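Local coordinates for protein serine protease pet (Escherichia coli, PDB 4OM9) that acts as a secreted serine protease and enterotoxin of enteroaggregative strains, an autotransporter passenger whose host target is probably alpha-fodrin, at residues 480-486 with 504-510; 435-441 with 461-467; 580-586 with 600-606; 474-479 with 499-503. All coordinates share one frame; numbering follows the deposited sequence.

How the contacts relate
All four contacts join successive coils of the parallel beta-helix of the passenger domain. Contact 2 comes first along the chain and closes before contact 1 opens; contacts 4 and 1 interleave, because 474-479 leads into 480-486 and 499-503 into 504-510; contact 3 follows. The centres of contacts 1 and 2 are about 9 Å apart. These two use neighbouring strands 461-465 and 481-486. The centre of contact 3 is about 11 Å from that of contact 1 and about 13 Å from that of contact 4. Contacts 2 and 3, about 19 Å apart between centres, do not touch. The set samples several nearby steps of the elongated stalk, contacts 1 and 4 being two parts of one step.

Contact 1: 480-486 with 504-510; sequences NVRLEHH and ANSISIK
Arg482 reaches across to the serines of the next strand with its chain extended from CG to NE. Its NH1 donates to Ser506 OG at 3.1 Å, an oxygen near the guanidinium edge but tilted 24° from the plane, and Arg482 NH2 lies 3.3 Å from Ser508 CB. Within the strand, NE forms a salt bridge to Glu484 OE2, modelled very short and of doubtful exact length; the guanidinium lies between that carboxylate and Ser506 OG. Farther along, Lys510 CE lies over one face of the His486 ring, 3.6 Å from the centroid in a CH-pi contact, and Glu484 CB covers the opposite face off-centre; the ring is modelled too close to Ser508, leaving its fine placement uncertain. Asn505 ND2 donates to Asn480 OD1 at 2.8 Å with the amide planes turned 55° apart, and also bonds Glu460. On the inward face Leu483 CB meets Ile507 CG1 at 4.2 Å. Backbone bonds such as Ser508 N to Leu483 O, 2.9 Å, make this a parallel ladder between successive beta-helix coils. Strand 461-465 flanks 481-486, where Val465 O accepts from His485 ND1; strand 585-589 flanks 506-510, and Met516 and Leu514 of strand 514-520 pack against Ile507 and Ile509 respectively.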
# COMPACT_ATOMS: atom_id res chain seq x y z
N ASN A 480 -13.18 -1.37 14.01
CA ASN A 480 -13.00 -0.93 15.39
C ASN A 480 -11.96 -1.77 16.12
O ASN A 480 -12.28 -2.52 17.04
CB ASN A 480 -14.34 -0.97 16.13
CG ASN A 480 -14.27 -0.34 17.50
OD1 ASN A 480 -13.38 0.46 17.79
ND2 ASN A 480 -15.22 -0.70 18.37
N VAL A 481 -10.70 -1.62 15.72
CA VAL A 481 -9.62 -2.47 16.20
C VAL A 481 -8.47 -1.65 16.84
O VAL A 481 -8.22 -0.51 16.46
CB VAL A 481 -9.06 -3.33 15.04
CG1 VAL A 481 -7.90 -4.19 15.48
CG2 VAL A 481 -10.18 -4.20 14.39
N ARG A 482 -7.80 -2.23 17.82
CA ARG A 482 -6.53 -1.70 18.28
C ARG A 482 -5.51 -2.79 18.08
O ARG A 482 -5.78 -3.96 18.37
CB ARG A 482 -6.61 -1.27 19.75
CG ARG A 482 -5.28 -1.22 20.46
CD ARG A 482 -5.50 -0.88 21.92
NE ARG A 482 -4.30 -0.99 22.74
CZ ARG A 482 -3.50 0.03 23.04
NH1 ARG A 482 -3.76 1.26 22.59
NH2 ARG A 482 -2.44 -0.17 23.81
N LEU A 483 -4.34 -2.41 17.55
CA LEU A 483 -3.28 -3.36 17.23
C LEU A 483 -2.12 -3.24 18.19
O LEU A 483 -1.61 -2.14 18.37
CB LEU A 483 -2.78 -3.15 15.81
CG LEU A 483 -1.57 -3.97 15.37
CD1 LEU A 483 -1.87 -5.44 15.39
CD2 LEU A 483 -1.19 -3.59 13.97
N GLU A 484 -1.70 -4.35 18.78
CA GLU A 484 -0.59 -4.35 19.73
C GLU A 484 0.51 -5.33 19.36
O GLU A 484 0.26 -6.50 19.13
CB GLU A 484 -1.09 -4.65 21.15
CG GLU A 484 -2.10 -3.65 21.66
CD GLU A 484 -2.53 -3.89 23.09
OE1 GLU A 484 -2.07 -4.88 23.70
OE2 GLU A 484 -3.33 -3.08 23.60
N HIS A 485 1.75 -4.86 19.33
CA HIS A 485 2.89 -5.75 19.16
C HIS A 485 3.76 -5.64 20.43
O HIS A 485 4.76 -4.94 20.43
CB HIS A 485 3.65 -5.36 17.88
CG HIS A 485 4.85 -6.20 17.57
ND1 HIS A 485 4.84 -7.58 17.64
CD2 HIS A 485 6.09 -5.85 17.15
CE1 HIS A 485 6.03 -8.04 17.29
NE2 HIS A 485 6.80 -7.01 16.99
N HIS A 486 3.34 -6.30 21.52
CA HIS A 486 4.01 -6.23 22.83
C HIS A 486 4.80 -7.49 23.18
O HIS A 486 4.29 -8.61 23.07
CB HIS A 486 2.99 -6.00 23.94
CG HIS A 486 2.20 -4.74 23.81
ND1 HIS A 486 1.21 -4.40 24.70
CD2 HIS A 486 2.27 -3.73 22.90
CE1 HIS A 486 0.69 -3.23 24.35
NE2 HIS A 486 1.32 -2.81 23.27
N ALA A 504 -6.61 1.58 11.90
CA ALA A 504 -6.78 1.17 13.29
C ALA A 504 -7.02 2.37 14.20
O ALA A 504 -6.51 3.46 13.95
CB ALA A 504 -5.56 0.40 13.75
N ASN A 505 -7.81 2.17 15.26
CA ASN A 505 -8.00 3.22 16.25
C ASN A 505 -6.64 3.66 16.76
O ASN A 505 -6.33 4.84 16.77
CB ASN A 505 -8.86 2.73 17.42
CG ASN A 505 -10.18 2.14 16.96
OD1 ASN A 505 -10.78 2.59 15.99
ND2 ASN A 505 -10.64 1.11 17.66
N SER A 506 -5.81 2.70 17.15
CA SER A 506 -4.50 3.01 17.67
C SER A 506 -3.60 1.81 17.52
O SER A 506 -4.06 0.71 17.22
CB SER A 506 -4.56 3.44 19.14
OG SER A 506 -4.96 2.37 19.98
N ILE A 507 -2.31 2.03 17.72
CA ILE A 507 -1.32 0.98 17.58
C ILE A 507 -0.32 1.13 18.71
O ILE A 507 0.17 2.24 18.97
CB ILE A 507 -0.58 1.04 16.23
CG1 ILE A 507 -1.53 0.74 15.06
CG2 ILE A 507 0.57 0.06 16.21
CD1 ILE A 507 -0.90 0.99 13.68
N SER A 508 -0.01 0.03 19.38
CA SER A 508 0.92 0.10 20.50
C SER A 508 2.01 -0.95 20.36
O SER A 508 1.74 -2.12 20.10
CB SER A 508 0.17 -0.06 21.82
OG SER A 508 0.99 -0.73 22.74
N ILE A 509 3.24 -0.49 20.54
CA ILE A 509 4.45 -1.27 20.30
C ILE A 509 5.35 -1.21 21.51
O ILE A 509 5.78 -0.14 21.90
CB ILE A 509 5.23 -0.71 19.13
CG1 ILE A 509 4.30 -0.31 17.99
CG2 ILE A 509 6.27 -1.71 18.69
CD1 ILE A 509 3.73 -1.49 17.27
N LYS A 510 5.67 -2.37 22.08
CA LYS A 510 6.56 -2.41 23.23
C LYS A 510 7.57 -3.52 23.04
O LYS A 510 7.20 -4.67 22.76
CB LYS A 510 5.76 -2.63 24.52
CG LYS A 510 4.81 -1.50 24.84
CD LYS A 510 3.87 -1.85 26.00
CE LYS A 510 2.59 -1.05 25.88
NZ LYS A 510 2.13 -0.49 27.18
O HOH W 1 -13.24 2.43 15.03

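Contact 2: 435-441 with 461-467; sequences GHNQTFK and SVLSVNN
Asn437 OD1 takes the amide hydrogen of Val462 at 2.8 Å in a nearly straight bond, 168° at the hydrogen, although the donor is tilted 35° from the carbonyl plane of the side chain. Asn437 CG lies beside its own backbone N (chi1 -57°), which turns the amide toward the other strand and also brings Asn437 OD1 to 3.5 Å from Val462 CB. One residue earlier, Ser461 OG donates to His436 O at 2.7 Å, so two side chains join the coils just before regular pairing begins. The ladder then runs through Gln438, Thr439 and Phe440 opposite Leu463, Ser464 and Val465; Phe440 N to Ser464 O, 2.8 Å, is one of its rungs. On the inner face, Leu463 CD1 approaches the edge of the Phe440 ring, 3.5 Å from CE1. On the other face Thr439 OG1 lies 3.8 Å from Ser464 CB. In the next shell, Gln438 NE2 folds back onto Thr439 O at 3.0 Å, and Leu414 and Ala420 touch its side chain, while Val481 and Leu483 back Leu463. Asn467 ND2 is held by Asn469 O. Parallel in-register pairing of successive coils, with Phe440, Leu463 and Val465 on the buried face, is as expected in the parallel beta-helix of autotransporter passengers.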
# COMPACT_ATOMS: atom_id res chain seq x y z
N GLY A 435 -15.92 -7.54 18.60
CA GLY A 435 -15.87 -7.15 20.00
C GLY A 435 -14.93 -7.98 20.85
O GLY A 435 -14.66 -7.61 21.99
N HIS A 436 -14.43 -9.09 20.31
CA HIS A 436 -13.50 -9.96 21.04
C HIS A 436 -12.04 -9.56 20.80
O HIS A 436 -11.71 -8.98 19.76
CB HIS A 436 -13.71 -11.42 20.63
CG HIS A 436 -15.09 -11.93 20.90
ND1 HIS A 436 -15.47 -12.42 22.15
CD2 HIS A 436 -16.19 -12.01 20.12
CE1 HIS A 436 -16.74 -12.77 22.10
NE2 HIS A 436 -17.20 -12.55 20.88
N ASN A 437 -11.18 -9.87 21.76
CA ASN A 437 -9.74 -9.69 21.63
C ASN A 437 -9.12 -10.99 21.15
O ASN A 437 -9.45 -12.06 21.67
CB ASN A 437 -9.09 -9.27 22.96
CG ASN A 437 -9.69 -7.97 23.55
OD1 ASN A 437 -10.13 -7.08 22.83
ND2 ASN A 437 -9.69 -7.87 24.88
N GLN A 438 -8.24 -10.94 20.17
CA GLN A 438 -7.58 -12.14 19.69
C GLN A 438 -6.08 -11.94 19.54
O GLN A 438 -5.61 -10.90 19.12
CB GLN A 438 -8.16 -12.60 18.34
CG GLN A 438 -7.45 -13.85 17.77
CD GLN A 438 -7.76 -15.14 18.55
OE1 GLN A 438 -8.92 -15.39 18.91
NE2 GLN A 438 -6.72 -15.96 18.81
N THR A 439 -5.34 -12.98 19.90
CA THR A 439 -3.89 -12.97 19.86
C THR A 439 -3.38 -13.96 18.85
O THR A 439 -3.84 -15.10 18.80
CB THR A 439 -3.30 -13.34 21.23
OG1 THR A 439 -3.78 -12.42 22.22
CG2 THR A 439 -1.78 -13.33 21.16
N PHE A 440 -2.44 -13.52 18.03
CA PHE A 440 -1.69 -14.41 17.17
C PHE A 440 -0.20 -14.25 17.44
O PHE A 440 0.30 -13.13 17.59
CB PHE A 440 -1.94 -14.11 15.68
CG PHE A 440 -3.39 -14.06 15.26
CD1 PHE A 440 -4.17 -12.95 15.52
CD2 PHE A 440 -3.94 -15.10 14.50
CE1 PHE A 440 -5.48 -12.89 15.09
CE2 PHE A 440 -5.25 -15.05 14.06
CZ PHE A 440 -6.02 -13.94 14.36
N LYS A 441 0.51 -15.36 17.51
CA LYS A 441 1.93 -15.32 17.32
C LYS A 441 2.19 -14.81 15.88
O LYS A 441 3.07 -13.98 15.66
CB LYS A 441 2.51 -16.71 17.53
CG LYS A 441 4.00 -16.78 17.69
CD LYS A 441 4.39 -17.06 19.15
CE LYS A 441 5.81 -17.62 19.21
NZ LYS A 441 6.75 -16.91 18.26
N SER A 461 -11.95 -4.12 19.62
CA SER A 461 -11.23 -5.38 19.63
C SER A 461 -9.74 -5.14 19.65
O SER A 461 -9.20 -4.43 18.80
CB SER A 461 -11.59 -6.22 18.39
OG SER A 461 -12.87 -6.85 18.50
N VAL A 462 -9.05 -5.76 20.61
CA VAL A 462 -7.60 -5.67 20.62
C VAL A 462 -7.05 -6.83 19.82
O VAL A 462 -7.29 -8.00 20.15
CB VAL A 462 -7.01 -5.71 22.03
CG1 VAL A 462 -5.48 -5.64 21.95
CG2 VAL A 462 -7.56 -4.59 22.87
N LEU A 463 -6.32 -6.51 18.76
CA LEU A 463 -5.62 -7.51 17.98
C LEU A 463 -4.14 -7.53 18.37
O LEU A 463 -3.41 -6.57 18.13
CB LEU A 463 -5.81 -7.24 16.49
CG LEU A 463 -4.88 -7.97 15.53
CD1 LEU A 463 -5.14 -9.46 15.59
CD2 LEU A 463 -5.09 -7.46 14.12
N SER A 464 -3.70 -8.62 18.98
CA SER A 464 -2.32 -8.74 19.41
C SER A 464 -1.53 -9.65 18.46
O SER A 464 -1.96 -10.77 18.13
CB SER A 464 -2.25 -9.28 20.85
OG SER A 464 -3.00 -8.47 21.76
N VAL A 465 -0.38 -9.17 18.00
CA VAL A 465 0.50 -9.98 17.17
C VAL A 465 1.86 -9.96 17.80
O VAL A 465 2.51 -8.92 17.82
CB VAL A 465 0.61 -9.47 15.73
CG1 VAL A 465 1.47 -10.43 14.91
CG2 VAL A 465 -0.76 -9.27 15.13
N ASN A 466 2.29 -11.09 18.35
CA ASN A 466 3.51 -11.08 19.15
C ASN A 466 4.55 -12.06 18.66
O ASN A 466 5.18 -12.75 19.45
CB ASN A 466 3.17 -11.33 20.63
CG ASN A 466 2.42 -12.59 20.85
OD1 ASN A 466 2.20 -13.36 19.90
ND2 ASN A 466 2.03 -12.85 22.10
N ASN A 467 4.75 -12.10 17.36
CA ASN A 467 5.91 -12.77 16.79
C ASN A 467 7.24 -12.35 17.43
O ASN A 467 7.45 -11.17 17.80
CB ASN A 467 5.96 -12.50 15.29
CG ASN A 467 5.96 -11.03 14.99
OD1 ASN A 467 4.98 -10.33 15.27
ND2 ASN A 467 7.06 -10.53 14.41

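Contact 3: 580-586 with 600-606; sequences KFRFDNL and DVEGNIQ
Lys580 runs its aliphatic chain alongside Asp600, Lys580 CD 3.9 Å from Asp600 CG, both side chains pointing the same way. Phe581 N donates to Asp600 O, and the Phe581 ring carbon CD1 meets Val601 CG2 at 4.0 Å on the buried face. Arg582 is the main polar link. A bend at chi2 (-64°) folds its guanidinium over the neighbouring strand, where NH2 bridges Asp600 OD1 at 2.9 Å and NH1 bonds Asp600 O at 2.8 Å, reaching that oxygen from the face opposite Phe581 N. NH1 also donates to Phe581 O. Glu602 OE1, 3.1 Å from Arg582 NE, lies over a guanidinium face and contributes charge attraction without an aimed N-H. Phe583 places CE2 3.7 Å from Val601 CG1, while Glu602 O sits above the centre of its ring. At Asp584 the chain turns a corner from one face of the parallel beta-helix to the next, and the register slips by one in a beta bulge. The ladder resumes at Asn585 opposite Asn604 and continues with Leu586 opposite Ile605; Asn585 OD1 receives a weak bond from Gln606 NE2. Strands 502-504 and 506-510 border the first segment, strand 649-652 borders the second, and Met516 of strand 514-520 packs against Phe581, Phe583, Leu586 and Val601.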
# COMPACT_ATOMS: atom_id res chain seq x y z
N LYS A 580 -1.76 2.05 2.82
CA LYS A 580 -2.18 3.12 3.71
C LYS A 580 -2.13 2.67 5.17
O LYS A 580 -2.60 1.60 5.54
CB LYS A 580 -3.59 3.60 3.37
CG LYS A 580 -3.76 4.14 1.96
CD LYS A 580 -3.31 5.58 1.84
CE LYS A 580 -3.68 6.17 0.48
NZ LYS A 580 -5.16 6.10 0.23
N PHE A 581 -1.51 3.48 6.00
CA PHE A 581 -1.47 3.24 7.42
C PHE A 581 -2.05 4.50 8.07
O PHE A 581 -1.46 5.62 7.96
CB PHE A 581 -0.05 2.93 7.90
CG PHE A 581 0.64 1.85 7.11
CD1 PHE A 581 1.25 2.15 5.89
CD2 PHE A 581 0.70 0.54 7.58
CE1 PHE A 581 1.89 1.15 5.15
CE2 PHE A 581 1.35 -0.46 6.85
CZ PHE A 581 1.94 -0.14 5.63
N ARG A 582 -3.23 4.31 8.65
CA ARG A 582 -3.98 5.36 9.32
C ARG A 582 -4.26 4.92 10.75
O ARG A 582 -4.65 3.76 10.99
CB ARG A 582 -5.30 5.64 8.60
CG ARG A 582 -5.16 6.16 7.15
CD ARG A 582 -4.48 7.52 7.14
NE ARG A 582 -4.31 8.11 5.80
CZ ARG A 582 -3.27 7.88 5.00
NH1 ARG A 582 -2.29 7.06 5.37
NH2 ARG A 582 -3.20 8.47 3.81
N PHE A 583 -4.06 5.84 11.69
CA PHE A 583 -4.32 5.57 13.09
C PHE A 583 -4.39 6.86 13.90
O PHE A 583 -3.72 7.82 13.58
CB PHE A 583 -3.24 4.66 13.66
CG PHE A 583 -1.85 5.17 13.42
CD1 PHE A 583 -1.28 6.12 14.25
CD2 PHE A 583 -1.11 4.69 12.34
CE1 PHE A 583 -0.01 6.61 14.00
CE2 PHE A 583 0.15 5.16 12.10
CZ PHE A 583 0.71 6.12 12.93
N ASP A 584 -5.21 6.88 14.95
CA ASP A 584 -5.26 8.06 15.79
C ASP A 584 -3.92 8.23 16.48
O ASP A 584 -3.34 9.31 16.48
CB ASP A 584 -6.39 7.97 16.80
CG ASP A 584 -7.74 8.02 16.14
OD1 ASP A 584 -7.84 8.73 15.12
OD2 ASP A 584 -8.68 7.35 16.62
N ASN A 585 -3.42 7.13 17.03
CA ASN A 585 -2.17 7.17 17.76
C ASN A 585 -1.34 5.89 17.64
O ASN A 585 -1.86 4.79 17.73
CB ASN A 585 -2.43 7.46 19.24
CG ASN A 585 -3.06 8.82 19.46
OD1 ASN A 585 -2.37 9.84 19.46
ND2 ASN A 585 -4.38 8.84 19.65
N LEU A 586 -0.05 6.07 17.41
CA LEU A 586 0.91 5.00 17.61
C LEU A 586 1.74 5.30 18.86
O LEU A 586 2.36 6.37 18.96
CB LEU A 586 1.83 4.86 16.39
CG LEU A 586 2.62 3.56 16.34
CD1 LEU A 586 2.89 3.16 14.90
CD2 LEU A 586 3.90 3.65 17.10
N ASP A 600 2.35 4.88 3.08
CA ASP A 600 1.69 6.16 3.21
C ASP A 600 1.09 6.18 4.61
O ASP A 600 0.04 5.58 4.84
CB ASP A 600 0.62 6.31 2.12
CG ASP A 600 -0.05 7.67 2.10
OD1 ASP A 600 -0.35 8.25 3.17
OD2 ASP A 600 -0.29 8.17 0.98
N VAL A 601 1.79 6.84 5.54
CA VAL A 601 1.47 6.77 6.96
C VAL A 601 0.92 8.08 7.49
O VAL A 601 1.52 9.13 7.30
CB VAL A 601 2.70 6.40 7.83
CG1 VAL A 601 2.25 6.18 9.27
CG2 VAL A 601 3.38 5.18 7.30
N GLU A 602 -0.20 8.00 8.20
CA GLU A 602 -0.82 9.17 8.77
C GLU A 602 -1.43 8.89 10.15
O GLU A 602 -2.32 8.05 10.33
CB GLU A 602 -1.87 9.72 7.84
CG GLU A 602 -2.80 10.76 8.40
CD GLU A 602 -3.43 11.63 7.32
OE1 GLU A 602 -3.60 11.15 6.17
OE2 GLU A 602 -3.73 12.82 7.61
N GLY A 603 -0.92 9.63 11.13
CA GLY A 603 -1.49 9.67 12.46
C GLY A 603 -0.44 10.19 13.44
O GLY A 603 0.70 10.47 13.04
N ASN A 604 -0.80 10.32 14.71
CA ASN A 604 0.13 10.86 15.70
C ASN A 604 1.03 9.83 16.37
O ASN A 604 0.57 8.79 16.79
CB ASN A 604 -0.64 11.66 16.76
CG ASN A 604 -1.08 13.00 16.24
OD1 ASN A 604 -0.53 13.47 15.24
ND2 ASN A 604 -2.09 13.61 16.87
N ILE A 605 2.31 10.14 16.47
CA ILE A 605 3.24 9.22 17.09
C ILE A 605 3.65 9.69 18.49
O ILE A 605 4.05 10.84 18.67
CB ILE A 605 4.50 9.05 16.24
CG1 ILE A 605 4.16 8.57 14.83
CG2 ILE A 605 5.47 8.09 16.92
CD1 ILE A 605 5.40 8.38 13.96
N GLN A 606 3.52 8.81 19.48
CA GLN A 606 4.12 9.02 20.79
C GLN A 606 5.27 8.01 20.93
O GLN A 606 5.07 6.82 20.72
CB GLN A 606 3.11 8.84 21.93
CG GLN A 606 1.87 9.74 21.87
CD GLN A 606 0.85 9.32 20.80
OE1 GLN A 606 0.51 8.13 20.67
NE2 GLN A 606 0.36 10.29 20.04

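Contact 4: 474-479 with 499-503; sequences HGNVDG and DGDIQ
Asn476 OD1 accepts the amide hydrogen of Asp501 in a side-chain bond that extends the pairing of two adjacent coils of the parallel beta-helix. The bond is 2.8 Å long, with the donor in the carbonyl plane, on a lone pair; Asn476 CG lies beside its backbone N (chi1 -44°), which brings OD1 to that amide. The other end is satisfied as well: Asn476 ND2 donates to Ser448 O and Thr451 OG1 of the preceding coil, fixing its rotation. Two backbone bonds continue the pairing, Val477 N to Asp501 O at 2.9 Å and Gln503 N to Val477 O at 2.7 Å, around the single bridge of Val477 with Ile502. Between the glycines no direct backbone bond forms, and water bridges the two segments. One water donates to Gly475 O and accepts from Gly500 N; another donates to His474 O and, weakly, to Asp499 O, which also accepts from Arg579 NE. His474 and Asp499 lie side by side, buried, with ND1 giving only a weak bond to OD2 (121° at the hydrogen). Stronger partners lie outside: Asp622 for His474 NE2, His519 for Asp499 OD2 and Gln517 for Asp499 OD1. Asp478 OD1 is taken by Thr453, and Asp501 OD1 by Lys580 N of the following coil. Under this polar edge the apolar interior begins, where Val477 CG2 touches Ile502 CD1 at 3.5 Å.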
# COMPACT_ATOMS: atom_id res chain seq x y z
N HIS A 474 0.67 -9.94 5.40
CA HIS A 474 0.31 -9.50 4.07
C HIS A 474 -1.12 -8.95 4.00
O HIS A 474 -1.51 -8.36 3.00
CB HIS A 474 0.44 -10.64 3.06
CG HIS A 474 1.86 -11.04 2.73
ND1 HIS A 474 2.79 -10.16 2.21
CD2 HIS A 474 2.46 -12.26 2.76
CE1 HIS A 474 3.92 -10.81 1.98
NE2 HIS A 474 3.74 -12.08 2.30
N GLY A 475 -1.93 -9.19 5.04
CA GLY A 475 -3.34 -8.82 5.01
C GLY A 475 -3.63 -7.42 5.53
O GLY A 475 -2.71 -6.63 5.78
N ASN A 476 -4.91 -7.10 5.71
CA ASN A 476 -5.27 -5.77 6.19
C ASN A 476 -5.88 -5.73 7.59
O ASN A 476 -6.14 -6.77 8.21
CB ASN A 476 -6.23 -5.09 5.22
CG ASN A 476 -5.83 -5.28 3.78
OD1 ASN A 476 -4.79 -4.78 3.35
ND2 ASN A 476 -6.66 -6.01 3.01
N VAL A 477 -6.08 -4.51 8.08
CA VAL A 477 -6.82 -4.23 9.30
C VAL A 477 -7.72 -3.03 9.05
O VAL A 477 -7.27 -1.99 8.55
CB VAL A 477 -5.89 -3.92 10.51
CG1 VAL A 477 -6.72 -3.52 11.73
CG2 VAL A 477 -5.00 -5.09 10.84
N ASP A 478 -8.99 -3.15 9.42
CA ASP A 478 -9.82 -1.96 9.50
C ASP A 478 -10.92 -2.20 10.53
O ASP A 478 -10.89 -3.19 11.26
CB ASP A 478 -10.38 -1.57 8.13
CG ASP A 478 -11.42 -2.55 7.59
OD1 ASP A 478 -11.85 -3.47 8.31
OD2 ASP A 478 -11.83 -2.38 6.43
N GLY A 479 -11.88 -1.29 10.60
CA GLY A 479 -12.90 -1.36 11.62
C GLY A 479 -12.42 -0.96 13.01
O GLY A 479 -11.38 -0.31 13.16
N ASP A 499 2.54 -5.26 5.41
CA ASP A 499 2.60 -5.17 3.94
C ASP A 499 1.31 -4.74 3.30
O ASP A 499 1.23 -4.56 2.06
CB ASP A 499 2.92 -6.56 3.33
CG ASP A 499 4.18 -6.57 2.55
OD1 ASP A 499 4.86 -5.53 2.59
OD2 ASP A 499 4.52 -7.60 1.94
N GLY A 500 0.25 -4.70 4.11
CA GLY A 500 -1.08 -4.39 3.62
C GLY A 500 -1.57 -3.08 4.19
O GLY A 500 -0.81 -2.34 4.80
N ASP A 501 -2.85 -2.79 3.97
CA ASP A 501 -3.45 -1.57 4.49
C ASP A 501 -3.89 -1.74 5.93
O ASP A 501 -4.53 -2.75 6.30
CB ASP A 501 -4.64 -1.16 3.62
CG ASP A 501 -4.22 -0.80 2.23
OD1 ASP A 501 -3.34 0.07 2.08
OD2 ASP A 501 -4.76 -1.41 1.27
N ILE A 502 -3.54 -0.75 6.75
CA ILE A 502 -3.84 -0.76 8.16
C ILE A 502 -4.64 0.47 8.56
O ILE A 502 -4.13 1.60 8.51
CB ILE A 502 -2.57 -0.79 9.02
CG1 ILE A 502 -1.74 -2.03 8.68
CG2 ILE A 502 -2.95 -0.83 10.49
CD1 ILE A 502 -2.37 -3.34 9.24
N GLN A 503 -5.88 0.24 8.96
CA GLN A 503 -6.76 1.27 9.50
C GLN A 503 -7.12 0.86 10.91
O GLN A 503 -7.84 -0.12 11.10
CB GLN A 503 -8.01 1.44 8.63
CG GLN A 503 -9.10 2.31 9.23
CD GLN A 503 -8.65 3.75 9.38
OE1 GLN A 503 -8.36 4.42 8.38
NE2 GLN A 503 -8.58 4.23 10.63
O HOH W 2 0.25 -7.35 0.93
O HOH W 3 -0.33 -5.74 6.95